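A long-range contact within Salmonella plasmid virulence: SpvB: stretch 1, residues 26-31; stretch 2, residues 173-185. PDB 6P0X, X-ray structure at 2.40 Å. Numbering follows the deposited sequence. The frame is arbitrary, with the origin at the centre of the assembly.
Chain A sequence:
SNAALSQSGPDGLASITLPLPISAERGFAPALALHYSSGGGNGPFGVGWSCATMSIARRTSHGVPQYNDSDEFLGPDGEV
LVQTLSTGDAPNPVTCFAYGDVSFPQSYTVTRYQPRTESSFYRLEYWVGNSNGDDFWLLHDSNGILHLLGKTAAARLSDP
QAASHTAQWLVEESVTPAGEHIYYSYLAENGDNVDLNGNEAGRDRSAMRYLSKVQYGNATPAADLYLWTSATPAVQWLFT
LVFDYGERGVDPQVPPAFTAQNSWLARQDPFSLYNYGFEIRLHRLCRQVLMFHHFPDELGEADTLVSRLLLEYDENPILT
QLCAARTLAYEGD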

# COMPACT_ATOMS: atom_id res chain seq x y z
N ARG A 26 -2.06 -10.05 -19.50
CA ARG A 26 -3.06 -11.02 -19.03
C ARG A 26 -4.18 -10.35 -18.23
O ARG A 26 -4.65 -10.90 -17.24
CB ARG A 26 -2.39 -12.11 -18.21
N GLY A 27 -4.62 -9.17 -18.64
CA GLY A 27 -5.84 -8.57 -18.11
C GLY A 27 -5.57 -7.71 -16.87
O GLY A 27 -4.96 -6.65 -16.97
N PHE A 28 -6.05 -8.17 -15.72
CA PHE A 28 -6.14 -7.36 -14.50
C PHE A 28 -4.76 -7.24 -13.85
O PHE A 28 -4.30 -8.15 -13.17
CB PHE A 28 -7.15 -7.96 -13.54
CG PHE A 28 -7.49 -7.08 -12.38
CD1 PHE A 28 -7.74 -5.73 -12.57
CD2 PHE A 28 -7.59 -7.60 -11.10
CE1 PHE A 28 -8.06 -4.91 -11.50
CE2 PHE A 28 -7.91 -6.79 -10.03
CZ PHE A 28 -8.14 -5.44 -10.23
N ALA A 29 -4.13 -6.09 -14.04
CA ALA A 29 -2.80 -5.83 -13.51
C ALA A 29 -2.77 -4.49 -12.79
O ALA A 29 -3.56 -3.60 -13.11
CB ALA A 29 -1.75 -5.83 -14.63
N PRO A 30 -1.88 -4.32 -11.82
CA PRO A 30 -1.73 -3.02 -11.17
C PRO A 30 -1.29 -1.95 -12.17
O PRO A 30 -0.51 -2.21 -13.08
CB PRO A 30 -0.66 -3.27 -10.11
CG PRO A 30 0.07 -4.49 -10.58
CD PRO A 30 -0.97 -5.33 -11.25
N ALA A 31 -1.81 -0.75 -11.98
CA ALA A 31 -1.44 0.42 -12.77
C ALA A 31 -0.68 1.36 -11.84
O ALA A 31 -1.27 2.22 -11.17
CB ALA A 31 -2.66 1.09 -13.38
N GLU A 173 -6.42 -5.51 -1.18
CA GLU A 173 -6.83 -6.48 -2.19
C GLU A 173 -7.89 -5.86 -3.10
O GLU A 173 -8.76 -5.12 -2.64
CB GLU A 173 -7.37 -7.77 -1.56
CG GLU A 173 -7.79 -8.81 -2.58
CD GLU A 173 -8.42 -10.04 -1.96
OE1 GLU A 173 -8.75 -10.98 -2.72
OE2 GLU A 173 -8.61 -10.06 -0.73
N SER A 174 -7.80 -6.17 -4.39
CA SER A 174 -8.76 -5.73 -5.38
C SER A 174 -9.26 -6.94 -6.17
O SER A 174 -8.48 -7.85 -6.47
CB SER A 174 -8.16 -4.70 -6.34
OG SER A 174 -7.54 -3.65 -5.62
N VAL A 175 -10.54 -6.93 -6.51
CA VAL A 175 -11.15 -8.02 -7.27
C VAL A 175 -12.08 -7.44 -8.32
O VAL A 175 -12.80 -6.46 -8.05
CB VAL A 175 -11.89 -9.03 -6.36
CG1 VAL A 175 -13.16 -8.42 -5.77
CG2 VAL A 175 -12.21 -10.30 -7.14
N THR A 176 -12.06 -8.02 -9.51
CA THR A 176 -12.95 -7.67 -10.60
C THR A 176 -14.21 -8.53 -10.54
O THR A 176 -14.25 -9.54 -9.83
CB THR A 176 -12.26 -7.87 -11.95
OG1 THR A 176 -12.00 -9.27 -12.16
CG2 THR A 176 -10.95 -7.11 -11.99
N PRO A 177 -15.27 -8.14 -11.25
CA PRO A 177 -16.44 -9.03 -11.35
C PRO A 177 -16.11 -10.40 -11.94
O PRO A 177 -16.85 -11.35 -11.68
CB PRO A 177 -17.40 -8.25 -12.26
CG PRO A 177 -17.03 -6.83 -12.05
CD PRO A 177 -15.55 -6.81 -11.81
N ALA A 178 -15.03 -10.52 -12.71
CA ALA A 178 -14.66 -11.79 -13.32
C ALA A 178 -13.84 -12.68 -12.40
O ALA A 178 -13.49 -13.80 -12.79
CB ALA A 178 -13.90 -11.55 -14.63
N GLY A 179 -13.52 -12.23 -11.19
CA GLY A 179 -12.76 -13.03 -10.26
C GLY A 179 -11.26 -12.89 -10.33
O GLY A 179 -10.55 -13.78 -9.84
N GLU A 180 -10.76 -11.81 -10.92
CA GLU A 180 -9.33 -11.55 -10.97
C GLU A 180 -8.92 -10.69 -9.78
O GLU A 180 -9.61 -9.73 -9.42
CB GLU A 180 -8.96 -10.86 -12.28
CG GLU A 180 -9.53 -11.54 -13.51
CD GLU A 180 -9.74 -10.58 -14.67
OE1 GLU A 180 -8.85 -10.49 -15.54
OE2 GLU A 180 -10.79 -9.91 -14.69
N HIS A 181 -7.79 -11.03 -9.16
CA HIS A 181 -7.37 -10.40 -7.92
C HIS A 181 -6.02 -9.70 -8.08
O HIS A 181 -5.21 -10.05 -8.93
CB HIS A 181 -7.28 -11.42 -6.78
CG HIS A 181 -8.59 -12.04 -6.42
ND1 HIS A 181 -9.20 -11.83 -5.21
CD2 HIS A 181 -9.40 -12.88 -7.11
CE1 HIS A 181 -10.34 -12.51 -5.16
NE2 HIS A 181 -10.48 -13.16 -6.30
N ILE A 182 -5.82 -8.70 -7.23
CA ILE A 182 -4.52 -8.09 -6.98
C ILE A 182 -4.34 -7.98 -5.47
O ILE A 182 -5.23 -7.47 -4.78
CB ILE A 182 -4.39 -6.70 -7.63
CG1 ILE A 182 -4.56 -6.77 -9.14
CG2 ILE A 182 -3.04 -6.09 -7.30
CD1 ILE A 182 -4.56 -5.41 -9.80
N TYR A 183 -3.21 -8.46 -4.97
CA TYR A 183 -2.92 -8.49 -3.54
C TYR A 183 -1.65 -7.70 -3.26
O TYR A 183 -0.60 -7.96 -3.85
CB TYR A 183 -2.78 -9.93 -3.05
CG TYR A 183 -2.34 -10.07 -1.61
CD1 TYR A 183 -3.06 -9.47 -0.58
CD2 TYR A 183 -1.22 -10.82 -1.27
CE1 TYR A 183 -2.66 -9.60 0.74
CE2 TYR A 183 -0.81 -10.95 0.04
CZ TYR A 183 -1.53 -10.34 1.05
OH TYR A 183 -1.13 -10.47 2.36
N TYR A 184 -1.76 -6.73 -2.35
CA TYR A 184 -0.66 -5.84 -2.00
C TYR A 184 -0.09 -6.23 -0.64
O TYR A 184 -0.84 -6.42 0.32
CB TYR A 184 -1.13 -4.38 -1.96
CG TYR A 184 -1.69 -3.88 -3.27
CD1 TYR A 184 -3.01 -4.13 -3.63
CD2 TYR A 184 -0.90 -3.15 -4.15
CE1 TYR A 184 -3.52 -3.67 -4.83
CE2 TYR A 184 -1.41 -2.69 -5.36
CZ TYR A 184 -2.72 -2.96 -5.69
OH TYR A 184 -3.24 -2.50 -6.88
N SER A 185 1.24 -6.36 -0.57
CA SER A 185 1.94 -6.66 0.67
C SER A 185 2.82 -5.47 1.05
O SER A 185 3.46 -4.86 0.19
CB SER A 185 2.81 -7.92 0.54
OG SER A 185 2.07 -9.00 0.01
O HOH W 1 -4.79 -10.27 -11.49

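The contact is built round Phe28, whose side chain projects from an irregular segment onto a β-hairpin formed by the strands 173-175 and 181-183. With chi1 in the t well, the phenyl ring enters between Thr176 and Ile182 and is held on both faces. Thr176 CG2 lies 3.3 Å from the centroid of the Phe28 ring and only 5° off the ring normal, while Ile182 CD1 covers the opposite face at 3.7 Å from the same centroid, 16° off the normal. Both are CH-π contacts, so the ring is clamped between two methyl groups. Its edge meets polar backbone: Phe28 CE2 approaches Ser174 O to 3.8 Å, and that carbonyl is already engaged by the hairpin, accepting a hydrogen bond from Ile182 N at 2.9 Å.

Ile182 contributes the next largest share of the buried surface. Besides packing CG1 against Phe28 CE2 at 3.5 Å, it extends CD1 to within 3.9 Å of Pro30 CD, so that one side chain touches both Phe28 and Pro30. Ala29, between these two, turns its CB away from the hairpin.

The tip of the hairpin is a type I turn from Thr176 to Gly179, and the Thr176 side chain ties it to Glu180, the residue that follows. Thr176 OG1 accepts a hydrogen bond from Glu180 N at 3.1 Å and donates one to Glu180 OE2 at 2.9 Å, which leaves its CG2 methyl to face the aromatic ring. Glu180 also packs directly against Phe28, with 3.6 Å between the CB atoms of the two residues.

No direct hydrogen bond joins the stretches. The polar link is instead a water that donates to Phe28 O at 2.7 Å and to His181 O at 2.6 Å, bridging the two backbones beside an otherwise largely apolar contact.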